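Local coordinates for cytidine deaminase (PDB 3DMO) that catalyses the zinc-dependent hydrolytic deamination of cytidine and 2'-deoxycytidine to uridine and 2'-deoxyuridine, and probably serves pyrimidine salvage, at the interface of chains A and B. Numbering follows the deposited sequence. Chains: chain A/B, Cytidine deaminase.

The interface of chains A and B. Residues chain A 24-26, 51; chain B 71, 76-77, 106.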
# COMPACT_ATOMS: atom_id res chain seq x y z
N LYS A 24 -19.12 -10.78 -4.66
CA LYS A 24 -19.00 -9.51 -5.37
C LYS A 24 -17.55 -9.08 -5.61
O LYS A 24 -17.31 -8.01 -6.16
CB LYS A 24 -19.78 -8.43 -4.63
CG LYS A 24 -21.29 -8.72 -4.62
CD LYS A 24 -22.11 -7.73 -3.82
CE LYS A 24 -22.13 -8.07 -2.32
NZ LYS A 24 -22.69 -6.93 -1.50
N ALA A 25 -16.60 -9.92 -5.21
CA ALA A 25 -15.17 -9.61 -5.38
C ALA A 25 -14.81 -9.27 -6.82
O ALA A 25 -15.40 -9.80 -7.77
CB ALA A 25 -14.32 -10.75 -4.88
N TYR A 26 -13.85 -8.36 -6.97
CA TYR A 26 -13.25 -8.09 -8.26
C TYR A 26 -11.81 -8.58 -8.17
O TYR A 26 -10.92 -7.86 -7.69
CB TYR A 26 -13.33 -6.59 -8.61
CG TYR A 26 -12.63 -6.21 -9.90
CD1 TYR A 26 -13.14 -6.60 -11.14
CD2 TYR A 26 -11.47 -5.44 -9.87
CE1 TYR A 26 -12.49 -6.23 -12.33
CE2 TYR A 26 -10.82 -5.06 -11.04
CZ TYR A 26 -11.32 -5.47 -12.26
OH TYR A 26 -10.66 -5.09 -13.41
N VAL A 51 -10.60 -6.08 -4.05
CA VAL A 51 -10.75 -5.31 -5.29
C VAL A 51 -9.37 -5.15 -5.85
O VAL A 51 -8.54 -4.42 -5.30
CB VAL A 51 -11.40 -3.92 -5.05
CG1 VAL A 51 -11.55 -3.16 -6.37
CG2 VAL A 51 -12.76 -4.08 -4.35
N LEU B 71 -17.91 -1.26 -5.50
CA LEU B 71 -17.60 -2.63 -5.92
C LEU B 71 -18.18 -3.64 -4.95
O LEU B 71 -18.81 -4.63 -5.37
CB LEU B 71 -16.07 -2.82 -6.05
CG LEU B 71 -15.42 -2.56 -7.41
CD1 LEU B 71 -15.61 -3.75 -8.35
CD2 LEU B 71 -15.89 -1.25 -8.09
N ARG B 76 -19.78 -3.10 -11.07
CA ARG B 76 -18.61 -3.58 -11.80
C ARG B 76 -17.88 -2.41 -12.45
O ARG B 76 -18.46 -1.34 -12.62
CB ARG B 76 -19.03 -4.60 -12.86
CG ARG B 76 -19.59 -5.92 -12.35
CD ARG B 76 -18.58 -6.69 -11.50
NE ARG B 76 -18.72 -6.29 -10.10
CZ ARG B 76 -18.04 -6.82 -9.08
NH1 ARG B 76 -17.16 -7.79 -9.27
NH2 ARG B 76 -18.28 -6.36 -7.85
N PRO B 77 -16.59 -2.60 -12.82
CA PRO B 77 -15.88 -1.54 -13.54
C PRO B 77 -16.62 -1.04 -14.78
O PRO B 77 -17.22 -1.83 -15.51
CB PRO B 77 -14.56 -2.21 -13.93
CG PRO B 77 -14.36 -3.24 -12.87
CD PRO B 77 -15.73 -3.77 -12.59
N LEU B 106 -11.23 1.00 -12.44
CA LEU B 106 -12.63 0.81 -12.04
C LEU B 106 -13.60 1.76 -12.74
O LEU B 106 -14.75 1.40 -12.97
CB LEU B 106 -12.79 0.89 -10.51
CG LEU B 106 -11.90 -0.03 -9.66
CD1 LEU B 106 -12.25 0.13 -8.19
CD2 LEU B 106 -11.97 -1.49 -10.08
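A:Tyr26 lies across a hydrophobic surface built by B:Leu71, B:Pro77 and B:Leu106; its broad aromatic face can accept a proline and leucine methyls together. Its CG stands anti to the backbone N (chi1 176°) and beside the carbonyl carbon, which lays one ring face on chain B. B:Pro77 meets that face near the rim: CG of the pyrrolidine sits 3.9 Å from the A:Tyr26 ring centroid in a CH-pi contact, an approach that a compact, rigid proline makes well. On the same face, over the CD2-CE2 rim, the ring runs antiparallel past B:Leu106, whose CD2 methyl is 3.9 Å from A:Tyr26 CE2. Beneath the root of the side chain, B:Leu71 CD1 reaches A:Tyr26 CB at 3.7 Å. A:Val51 extends this apolar layer with both branches. A:Val51 CG1 touches B:Leu106 CD1 at 3.8 Å and also borders B:Leu71 CG, while CG2 packs on B:Leu71 CB; branched aliphatic chains interleave closely without needing polar partners.

The polar flank is held by directed hydrogen bonds. B:Arg76, bent at chi2 and chi3, curls its guanidinium toward chain A, where its length and several N-H groups let it read main-chain carbonyls. B:Arg76 NH2 donates to A:Lys24 O at 2.6 Å, only slightly tilted from the carbonyl plane. B:Arg76 NH1 gives a 3.1 Å hydrogen bond to A:Ala25 O, arriving well above that carbonyl's plane, although the oxygen lies almost in the guanidinium plane. B:Leu71 CD1 rests against one guanidinium face and links the two halves. The looser margin is the A:Lys24 side chain, which makes little contact beyond CB; its amine points away.

Two-fold symmetry repeats the patch with the chains exchanged. Cytidine deaminases of this type are tetramers. The patch centre is about 13 Å from A:Glu63, the predicted catalytic proton donor, thus near the active site rather than in it. B:Leu71 is on helix 62-72, which follows zinc ligand B:Cys61 and holds B:Glu63; B:Leu106 is on helix 97-107, which holds zinc ligand B:Cys99. The contact therefore probably steadies one subunit's predicted substrate-binding segment against its partner's catalytic helices.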